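Mandelate racemase/muconate lactonizing protein (Paenibacillus sp., PDB 3V5C) probably catalyses the magnesium-dependent dehydration of galacturonate, as a member of the enolase superfamily. Local coordinates at residues A[268-273]-A[282-287]; A[46-51]-A[96-101]; A[138-143]-A[176-181]. The protein carries 1 engineered substitution. All coordinates share one frame; numbering follows the deposited sequence.

Contact 1 of 3, residues A[268-273]-A[282-287]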
loop_
_atom_site.group_PDB
_atom_site.type_symbol
_atom_site.label_atom_id
_atom_site.label_comp_id
_atom_site.label_asym_id
_atom_site.label_seq_id
_atom_site.Cartn_x
_atom_site.Cartn_y
_atom_site.Cartn_z
ATOM N N PRO A 268 12.209 -2.826 -15.471
ATOM C CA PRO A 268 13.075 -1.668 -15.210
ATOM C C PRO A 268 12.723 -0.454 -16.056
ATOM O O PRO A 268 13.214 0.640 -15.752
ATOM C CB PRO A 268 14.472 -2.168 -15.619
ATOM C CG PRO A 268 14.369 -3.633 -15.684
ATOM C CD PRO A 268 12.950 -3.954 -16.045
ATOM N N HIS A 269 11.926 -0.642 -17.110
ATOM C CA HIS A 269 11.564 0.452 -18.013
ATOM C C HIS A 269 10.143 0.971 -17.806
ATOM O O HIS A 269 9.661 1.800 -18.584
ATOM C CB HIS A 269 11.739 0.013 -19.474
ATOM C CG HIS A 269 13.153 -0.329 -19.826
ATOM N ND1 HIS A 269 13.493 -1.014 -20.973
ATOM C CD2 HIS A 269 14.316 -0.066 -19.186
ATOM C CE1 HIS A 269 14.805 -1.169 -21.017
ATOM N NE2 HIS A 269 15.328 -0.604 -19.942
ATOM N N LEU A 270 9.480 0.498 -16.751
ATOM C CA LEU A 270 8.065 0.836 -16.534
ATOM C C LEU A 270 7.783 2.331 -16.459
ATOM O O LEU A 270 6.835 2.813 -17.055
ATOM C CB LEU A 270 7.506 0.131 -15.290
ATOM C CG LEU A 270 6.041 0.438 -14.955
ATOM C CD1 LEU A 270 5.143 0.027 -16.116
ATOM C CD2 LEU A 270 5.597 -0.281 -13.670
ATOM N N ILE A 271 8.625 3.065 -15.739
ATOM C CA ILE A 271 8.398 4.489 -15.603
ATOM C C ILE A 271 8.571 5.180 -16.943
ATOM O O ILE A 271 7.774 6.029 -17.316
ATOM C CB ILE A 271 9.259 5.098 -14.480
ATOM C CG1 ILE A 271 8.745 4.599 -13.126
ATOM C CG2 ILE A 271 9.174 6.619 -14.519
ATOM C CD1 ILE A 271 9.745 4.767 -11.998
ATOM N N GLU A 272 9.593 4.781 -17.700
ATOM C CA GLU A 272 9.756 5.276 -19.057
ATOM C C GLU A 272 8.479 5.036 -19.892
ATOM O O GLU A 272 7.957 5.957 -20.539
ATOM C CB GLU A 272 10.991 4.633 -19.697
ATOM C CG GLU A 272 11.261 5.083 -21.115
ATOM C CD GLU A 272 12.548 4.499 -21.685
ATOM O OE1 GLU A 272 13.313 3.863 -20.926
ATOM O OE2 GLU A 272 12.791 4.680 -22.900
ATOM N N TRP A 273 7.953 3.816 -19.864
ATOM C CA TRP A 273 6.705 3.529 -20.563
ATOM C C TRP A 273 5.564 4.430 -20.087
ATOM O O TRP A 273 4.772 4.919 -20.891
ATOM C CB TRP A 273 6.312 2.065 -20.368
ATOM C CG TRP A 273 7.350 1.108 -20.864
ATOM C CD1 TRP A 273 8.415 1.398 -21.682
ATOM C CD2 TRP A 273 7.447 -0.286 -20.559
ATOM N NE1 TRP A 273 9.160 0.262 -21.901
ATOM C CE2 TRP A 273 8.578 -0.785 -21.233
ATOM C CE3 TRP A 273 6.659 -1.175 -19.813
ATOM C CZ2 TRP A 273 8.958 -2.126 -21.158
ATOM C CZ3 TRP A 273 7.042 -2.498 -19.727
ATOM C CH2 TRP A 273 8.174 -2.969 -20.407
ATOM N N LEU A 282 1.207 4.269 -10.994
ATOM C CA LEU A 282 2.361 3.450 -10.610
ATOM C C LEU A 282 2.187 2.909 -9.201
ATOM O O LEU A 282 1.788 3.641 -8.286
ATOM C CB LEU A 282 3.655 4.253 -10.696
ATOM C CG LEU A 282 4.222 4.516 -12.098
ATOM C CD1 LEU A 282 4.445 3.197 -12.853
ATOM C CD2 LEU A 282 3.334 5.458 -12.892
ATOM N N GLN A 283 2.528 1.641 -9.008
ATOM C CA GLN A 283 2.124 0.953 -7.787
ATOM C C GLN A 283 3.244 0.237 -7.069
ATOM O O GLN A 283 3.017 -0.799 -6.455
ATOM C CB GLN A 283 0.992 -0.043 -8.111
ATOM C CG GLN A 283 -0.207 0.622 -8.795
ATOM C CD GLN A 283 -1.301 -0.379 -9.101
ATOM O OE1 GLN A 283 -1.097 -1.318 -9.867
ATOM N NE2 GLN A 283 -2.468 -0.187 -8.492
ATOM N N TYR A 284 4.448 0.804 -7.114
ATOM C CA TYR A 284 5.525 0.298 -6.269
ATOM C C TYR A 284 5.079 0.202 -4.817
ATOM O O TYR A 284 4.313 1.017 -4.319
ATOM C CB TYR A 284 6.793 1.155 -6.409
ATOM C CG TYR A 284 7.227 1.235 -7.840
ATOM C CD1 TYR A 284 8.048 0.264 -8.373
ATOM C CD2 TYR A 284 6.767 2.248 -8.675
ATOM C CE1 TYR A 284 8.432 0.303 -9.713
ATOM C CE2 TYR A 284 7.137 2.299 -10.013
ATOM C CZ TYR A 284 7.961 1.325 -10.519
ATOM O OH TYR A 284 8.335 1.392 -11.848
ATOM N N ASP A 285 5.557 -0.833 -4.145
ATOM C CA ASP A 285 5.106 -1.156 -2.792
ATOM C C ASP A 285 5.638 -0.159 -1.745
ATOM O O ASP A 285 6.759 0.359 -1.859
ATOM C CB ASP A 285 5.537 -2.599 -2.478
ATOM C CG ASP A 285 5.100 -3.084 -1.097
ATOM O OD1 ASP A 285 3.974 -3.624 -0.985
ATOM O OD2 ASP A 285 5.914 -3.011 -0.147
ATOM N N ILE A 286 4.804 0.098 -0.740
ATOM C CA ILE A 286 5.064 1.083 0.316
ATOM C C ILE A 286 6.183 0.674 1.284
ATOM O O ILE A 286 6.759 1.525 1.973
ATOM C CB ILE A 286 3.752 1.397 1.069
ATOM C CG1 ILE A 286 3.929 2.561 2.033
ATOM C CG2 ILE A 286 3.255 0.156 1.822
ATOM C CD1 ILE A 286 4.297 3.864 1.369
ATOM N N ILE A 287 6.481 -0.621 1.353
ATOM C CA ILE A 287 7.559 -1.141 2.193
ATOM C C ILE A 287 8.842 -1.341 1.362
ATOM O O ILE A 287 9.937 -0.958 1.781
ATOM C CB ILE A 287 7.181 -2.479 2.854
ATOM C CG1 ILE A 287 5.834 -2.393 3.577
ATOM C CG2 ILE A 287 8.282 -2.941 3.820
ATOM C CD1 ILE A 287 5.796 -1.385 4.696
#
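Leu270 and Ile271, in the first turn of helix 270-275, face Leu282 and Tyr284 at the end of strand 281-282 and the start of the loop beyond it, with Ile271 CA and Leu282 CA 7.9 Å apart. The contact is van der Waals packing of aliphatic carbons, much of it against the phenol end of Tyr284. Ile271 approaches the phenol at a slant, with its CG1 3.5 Å from Tyr284 OH and its CD1 4.1 Å from Tyr284 CE2. Leu270 meets the same hydroxyl from its CD2 branch, Leu270 CD2 lying 3.7 Å from Tyr284 OH. That methyl also reaches Leu282, with Leu270 CD2 and Leu282 CD1 3.8 Å apart, the two leucines running antiparallel alongside each other. Leu270 has its CG trans to the backbone N (chi1 179°), which carries the branched end toward both partners at once. The phenol is thereby held between hydrocarbon neighbours, while Tyr284 O is hydrogen-bonded to Trp294 NE1. Further along, Asp285 OD2 accepts from Ile287 N at 2.9 Å, 52° out of the carboxylate plane, forming an Asx turn; Asp285 OD1 pairs with His311 ND1, a combination that recalls the Asp-His dyad after the sixth and seventh barrel strands of mandelate racemase. The arrangement belongs to the (beta/alpha)8 barrel: helix 270-275 links the parallel strands 258-261 and 281-282, and the side chain of Leu270 lies about 6 Å from a bound magnesium ion. The following helix, 291-303, completes the cluster, its Leu297 touching both Ile271 and Tyr284 and its Leu301 touching Leu282, while the backbone of Leu282 is hydrogen-bonded to Arg307 on the adjoining strand 307-308.

Contact 2 of 3, residues A[46-51]-A[96-101]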
loop_
_atom_site.group_PDB
_atom_site.type_symbol
_atom_site.label_atom_id
_atom_site.label_comp_id
_atom_site.label_asym_id
_atom_site.label_seq_id
_atom_site.Cartn_x
_atom_site.Cartn_y
_atom_site.Cartn_z
ATOM N N ASP A 46 6.835 -7.255 10.592
ATOM C CA ASP A 46 8.159 -7.134 11.201
ATOM C C ASP A 46 8.400 -5.675 11.619
ATOM O O ASP A 46 8.223 -4.735 10.825
ATOM C CB ASP A 46 9.245 -7.584 10.225
ATOM C CG ASP A 46 9.270 -9.091 10.006
ATOM O OD1 ASP A 46 8.503 -9.826 10.678
ATOM O OD2 ASP A 46 10.088 -9.534 9.161
ATOM N N ILE A 47 8.778 -5.487 12.876
ATOM C CA ILE A 47 8.889 -4.151 13.446
ATOM C C ILE A 47 10.262 -3.970 14.076
ATOM O O ILE A 47 10.819 -4.910 14.636
ATOM C CB ILE A 47 7.800 -3.957 14.529
ATOM C CG1 ILE A 47 6.414 -3.858 13.877
ATOM C CG2 ILE A 47 8.093 -2.747 15.420
ATOM C CD1 ILE A 47 6.199 -2.602 13.090
ATOM N N ALA A 48 10.811 -2.770 13.959
ATOM C CA ALA A 48 11.969 -2.402 14.758
ATOM C C ALA A 48 11.614 -1.240 15.671
ATOM O O ALA A 48 10.806 -0.373 15.333
ATOM C CB ALA A 48 13.156 -2.029 13.872
ATOM N N ARG A 49 12.258 -1.219 16.829
ATOM C CA ARG A 49 12.172 -0.130 17.771
ATOM C C ARG A 49 13.582 0.473 17.850
ATOM O O ARG A 49 14.541 -0.230 18.173
ATOM C CB ARG A 49 11.739 -0.677 19.134
ATOM C CG ARG A 49 11.697 0.337 20.270
ATOM C CD ARG A 49 10.899 -0.236 21.459
ATOM N NE ARG A 49 11.623 -1.265 22.210
ATOM C CZ ARG A 49 11.050 -2.110 23.071
ATOM N NH1 ARG A 49 11.790 -2.991 23.733
ATOM N NH2 ARG A 49 9.736 -2.083 23.269
ATOM N N ILE A 50 13.717 1.748 17.512
ATOM C CA ILE A 50 15.030 2.399 17.584
ATOM C C ILE A 50 15.040 3.376 18.754
ATOM O O ILE A 50 14.036 4.027 19.041
ATOM C CB ILE A 50 15.382 3.116 16.248
ATOM C CG1 ILE A 50 16.860 3.528 16.193
ATOM C CG2 ILE A 50 14.452 4.321 15.985
ATOM C CD1 ILE A 50 17.314 3.965 14.790
ATOM N N THR A 51 16.174 3.483 19.441
ATOM C CA THR A 51 16.290 4.461 20.518
ATOM C C THR A 51 17.404 5.423 20.150
ATOM O O THR A 51 18.526 4.995 19.891
ATOM C CB THR A 51 16.651 3.788 21.850
ATOM O OG1 THR A 51 15.670 2.790 22.187
ATOM C CG2 THR A 51 16.709 4.834 22.964
ATOM N N GLU A 96 13.945 3.375 7.934
ATOM C CA GLU A 96 13.275 4.635 7.604
ATOM C C GLU A 96 12.031 4.823 8.468
ATOM O O GLU A 96 11.724 5.932 8.901
ATOM C CB GLU A 96 12.896 4.747 6.129
ATOM C CG GLU A 96 11.850 3.759 5.639
ATOM C CD GLU A 96 11.656 3.858 4.137
ATOM O OE1 GLU A 96 11.011 2.960 3.592
ATOM O OE2 GLU A 96 12.146 4.835 3.526
ATOM N N TYR A 97 11.299 3.745 8.704
ATOM C CA TYR A 97 10.063 3.904 9.444
ATOM C C TYR A 97 10.295 4.199 10.927
ATOM O O TYR A 97 9.770 5.177 11.442
ATOM C CB TYR A 97 9.082 2.736 9.191
ATOM C CG TYR A 97 8.439 2.804 7.815
ATOM C CD1 TYR A 97 7.578 3.852 7.488
ATOM C CD2 TYR A 97 8.702 1.849 6.827
ATOM C CE1 TYR A 97 6.976 3.962 6.256
ATOM C CE2 TYR A 97 8.080 1.945 5.574
ATOM C CZ TYR A 97 7.232 3.024 5.298
ATOM O OH TYR A 97 6.597 3.152 4.080
ATOM N N PRO A 98 11.087 3.364 11.619
ATOM C CA PRO A 98 11.406 3.770 12.999
ATOM C C PRO A 98 12.046 5.172 13.091
ATOM O O PRO A 98 11.787 5.887 14.063
ATOM C CB PRO A 98 12.407 2.702 13.469
ATOM C CG PRO A 98 12.211 1.525 12.517
ATOM C CD PRO A 98 11.724 2.093 11.217
ATOM N N VAL A 99 12.882 5.557 12.130
ATOM C CA VAL A 99 13.502 6.884 12.197
ATOM C C VAL A 99 12.488 8.006 11.979
ATOM O O VAL A 99 12.475 9.017 12.704
ATOM C CB VAL A 99 14.692 7.000 11.211
ATOM C CG1 VAL A 99 15.062 8.456 10.977
ATOM C CG2 VAL A 99 15.875 6.236 11.776
ATOM N N LEU A 100 11.607 7.831 11.010
ATOM C CA LEU A 100 10.581 8.838 10.793
ATOM C C LEU A 100 9.650 8.932 12.005
ATOM O O LEU A 100 9.228 10.024 12.391
ATOM C CB LEU A 100 9.806 8.552 9.499
ATOM C CG LEU A 100 10.580 8.865 8.219
ATOM C CD1 LEU A 100 9.874 8.248 7.028
ATOM C CD2 LEU A 100 10.712 10.362 8.025
ATOM N N ASP A 101 9.299 7.794 12.596
ATOM C CA ASP A 101 8.449 7.817 13.780
ATOM C C ASP A 101 9.180 8.550 14.896
ATOM O O ASP A 101 8.587 9.351 15.613
ATOM C CB ASP A 101 8.122 6.398 14.234
ATOM C CG ASP A 101 7.080 6.372 15.347
ATOM O OD1 ASP A 101 6.056 7.056 15.205
ATOM O OD2 ASP A 101 7.295 5.691 16.357
#
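Ala48 is the first residue of segment 46-51, part of strand 42-52, to meet helix 92-107: its CB lies 3.9 Å from Pro98 CG, and the same ring carbon, Pro98 CG, sits 3.7 Å from Ala48 O. The proline ring thus rests on both backbone and side chain of the strand, at a kink where the helix lacks the bonds to the preceding turn at Tyr97 and Pro98. Arg49 points away, to the other face of the sheet, where it forms a salt bridge with Glu18 and packs on helix 371-380. This layering, a helix laid on an antiparallel meander of strands 14-30, 42-52 and 55-60, is that of the capping domain of the enolase superfamily; here the axes of the two segments pass 7.9 Å apart at 46°. Ile50 turns back toward the helix and crosses Pro98 at about a right angle, with Ile50 CG2 3.6 Å from Pro98 CB. Ile50 CG1 is trans to the backbone N (chi1 -167°), and this extended arm carries Ile50 CD1 to within 4.0 Å of Val99 CG2, one residue further along the helix.

Contact 3 of 3, residues A[138-143]-A[176-181]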
loop_
_atom_site.group_PDB
_atom_site.type_symbol
_atom_site.label_atom_id
_atom_site.label_comp_id
_atom_site.label_asym_id
_atom_site.label_seq_id
_atom_site.Cartn_x
_atom_site.Cartn_y
_atom_site.Cartn_z
ATOM N N ASP A 138 -13.110 -15.406 -3.346
ATOM C CA ASP A 138 -13.709 -16.029 -2.170
ATOM C C ASP A 138 -14.920 -16.884 -2.525
ATOM O O ASP A 138 -15.589 -17.443 -1.639
ATOM C CB ASP A 138 -14.094 -14.933 -1.195
ATOM C CG ASP A 138 -12.887 -14.112 -0.765
ATOM O OD1 ASP A 138 -11.893 -14.733 -0.316
ATOM O OD2 ASP A 138 -12.942 -12.872 -0.874
ATOM N N ASP A 139 -15.160 -16.983 -3.825
ATOM C CA ASP A 139 -16.326 -17.646 -4.403
ATOM C C ASP A 139 -15.999 -18.977 -5.058
ATOM O O ASP A 139 -16.878 -19.571 -5.679
ATOM C CB ASP A 139 -16.885 -16.755 -5.499
ATOM C CG ASP A 139 -15.845 -16.457 -6.570
ATOM O OD1 ASP A 139 -14.824 -15.840 -6.229
ATOM O OD2 ASP A 139 -16.031 -16.861 -7.735
ATOM N N LEU A 140 -14.754 -19.438 -4.969
ATOM C CA LEU A 140 -14.336 -20.568 -5.798
ATOM C C LEU A 140 -14.978 -21.897 -5.392
ATOM O O LEU A 140 -15.029 -22.822 -6.206
ATOM C CB LEU A 140 -12.814 -20.696 -5.840
ATOM C CG LEU A 140 -12.061 -19.580 -6.565
ATOM C CD1 LEU A 140 -10.580 -19.886 -6.533
ATOM C CD2 LEU A 140 -12.544 -19.464 -7.997
ATOM N N HIS A 141 -15.469 -21.979 -4.155
ATOM C CA HIS A 141 -16.135 -23.185 -3.666
ATOM C C HIS A 141 -17.565 -23.280 -4.182
ATOM O O HIS A 141 -18.219 -24.314 -4.010
ATOM C CB HIS A 141 -16.134 -23.211 -2.142
ATOM C CG HIS A 141 -16.885 -22.082 -1.517
ATOM N ND1 HIS A 141 -16.418 -20.783 -1.522
ATOM C CD2 HIS A 141 -18.056 -22.059 -0.835
ATOM C CE1 HIS A 141 -17.282 -20.008 -0.888
ATOM N NE2 HIS A 141 -18.283 -20.759 -0.457
ATOM N N LEU A 142 -18.045 -22.206 -4.807
ATOM C CA LEU A 142 -19.393 -22.161 -5.374
ATOM C C LEU A 142 -19.393 -22.422 -6.886
ATOM O O LEU A 142 -18.742 -21.711 -7.666
ATOM C CB LEU A 142 -20.060 -20.816 -5.075
ATOM C CG LEU A 142 -20.256 -20.496 -3.594
ATOM C CD1 LEU A 142 -20.807 -19.082 -3.423
ATOM C CD2 LEU A 142 -21.173 -21.543 -2.930
ATOM N N ALA A 143 -20.122 -23.448 -7.307
ATOM C CA ALA A 143 -20.190 -23.766 -8.730
ATOM C C ALA A 143 -21.103 -22.816 -9.501
ATOM O O ALA A 143 -20.934 -22.624 -10.705
ATOM C CB ALA A 143 -20.622 -25.214 -8.933
ATOM N N ARG A 176 -5.752 -19.694 -13.798
ATOM C CA ARG A 176 -5.241 -20.849 -13.086
ATOM C C ARG A 176 -6.342 -21.650 -12.378
ATOM O O ARG A 176 -6.406 -22.864 -12.531
ATOM C CB ARG A 176 -4.189 -20.418 -12.062
ATOM C CG ARG A 176 -3.681 -21.573 -11.239
ATOM C CD ARG A 176 -2.545 -21.180 -10.319
ATOM N NE ARG A 176 -2.037 -22.378 -9.660
ATOM C CZ ARG A 176 -1.148 -22.393 -8.671
ATOM N NH1 ARG A 176 -0.641 -21.262 -8.190
ATOM N NH2 ARG A 176 -0.765 -23.556 -8.163
ATOM N N HIS A 177 -7.203 -20.985 -11.608
ATOM C CA HIS A 177 -8.064 -21.707 -10.665
ATOM C C HIS A 177 -9.393 -22.266 -11.193
ATOM O O HIS A 177 -9.971 -23.177 -10.588
ATOM C CB HIS A 177 -8.331 -20.855 -9.422
ATOM C CG HIS A 177 -7.086 -20.405 -8.720
ATOM N ND1 HIS A 177 -6.243 -21.276 -8.061
ATOM C CD2 HIS A 177 -6.542 -19.173 -8.573
ATOM C CE1 HIS A 177 -5.230 -20.600 -7.547
ATOM N NE2 HIS A 177 -5.384 -19.326 -7.850
ATOM N N MET A 178 -9.890 -21.695 -12.283
ATOM C CA MET A 178 -11.109 -22.160 -12.941
ATOM C C MET A 178 -10.808 -22.322 -14.417
ATOM O O MET A 178 -9.835 -21.768 -14.909
ATOM C CB MET A 178 -12.230 -21.124 -12.802
ATOM C CG MET A 178 -12.758 -20.885 -11.402
ATOM S SD MET A 178 -14.155 -19.756 -11.447
ATOM C CE MET A 178 -15.375 -20.750 -12.333
ATOM N N PRO A 179 -11.649 -23.070 -15.138
ATOM C CA PRO A 179 -11.507 -23.173 -16.590
ATOM C C PRO A 179 -11.518 -21.770 -17.180
ATOM O O PRO A 179 -12.209 -20.875 -16.686
ATOM C CB PRO A 179 -12.750 -23.963 -17.004
ATOM C CG PRO A 179 -13.014 -24.840 -15.805
ATOM C CD PRO A 179 -12.731 -23.930 -14.625
ATOM N N LEU A 180 -10.724 -21.582 -18.228
ATOM C CA LEU A 180 -10.498 -20.267 -18.808
ATOM C C LEU A 180 -11.765 -19.460 -19.107
ATOM O O LEU A 180 -11.931 -18.334 -18.634
ATOM C CB LEU A 180 -9.683 -20.426 -20.087
ATOM C CG LEU A 180 -9.356 -19.140 -20.829
ATOM C CD1 LEU A 180 -8.433 -18.275 -19.992
ATOM C CD2 LEU A 180 -8.734 -19.462 -22.186
ATOM N N TRP A 181 -12.658 -20.025 -19.905
ATOM C CA TRP A 181 -13.820 -19.271 -20.347
ATOM C C TRP A 181 -14.838 -19.043 -19.225
ATOM O O TRP A 181 -15.339 -17.938 -19.066
ATOM C CB TRP A 181 -14.443 -19.929 -21.581
ATOM C CG TRP A 181 -13.431 -20.053 -22.682
ATOM C CD1 TRP A 181 -12.865 -21.206 -23.150
ATOM C CD2 TRP A 181 -12.821 -18.983 -23.417
ATOM N NE1 TRP A 181 -11.960 -20.921 -24.142
ATOM C CE2 TRP A 181 -11.914 -19.565 -24.326
ATOM C CE3 TRP A 181 -12.963 -17.595 -23.402
ATOM C CZ2 TRP A 181 -11.155 -18.806 -25.218
ATOM C CZ3 TRP A 181 -12.201 -16.838 -24.288
ATOM C CH2 TRP A 181 -11.310 -17.446 -25.181
#
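Leu140 occupies the second position of a type I beta turn from Asp139 to Leu142, closed by Leu142 N to Asp139 O at 3.0 Å, and projects toward His177 and Met178 in the segment just ahead of helix 180-198. The backbones stay well apart, Leu140 CA lying 8.0 Å from Met178 CA, and the gap is bridged by side chains. The two methyls of Leu140 divide the work. One, Leu140 CD1, touches the histidine at its root, 3.8 Å from His177 CB, and the two side chains cross at about a right angle; at its polar end His177 NE2 is hydrogen-bonded to Ile36 O. The other, Leu140 CD2, is 3.7 Å from Met178 CG and 3.8 Å from Met178 SD. Met178 CG stands anti to the carbonyl carbon (chi1 -67°) and SD continues anti to CA (chi2 -175°), which lays CG and SD alongside that methyl; the bend beyond SD moves only CE. Cutting Leu140 back to an alanine would remove both methyls and is likely to leave His177 CB and the Met178 thioether without their mate on the turn. Asp139, which opens the turn, forms salt bridges with Arg173 and Arg186, tying it to the same region by charge as well as by packing. The two segments belong to successive beta-alpha connections, one between strand 126-135 and helix 145-161, the other between strand 167-170 and helix 180-198; Ala32, in the loop between strands 14-30 and 42-52, touches both Leu140 and His177.

In the fold
The three contacts share no helix or strand and become more exposed from contact 2, which is wholly buried, through the partly buried contact 1, to contact 3 at the surface. All rest on packing of mostly aliphatic side chains, but in different settings: a helix on a sheet in the capping domain, a helix against a strand end in the barrel near the metal, and two connections between strands and helices of the barrel. Contacts 1 and 2 meet directly where Tyr97 OH probably hydrogen-bonds to Ile286 O, 2.7 Å away, joining domain to barrel. Contact 3 stands apart, its centre about 42 Å from that of contact 2, across the centre of the chain.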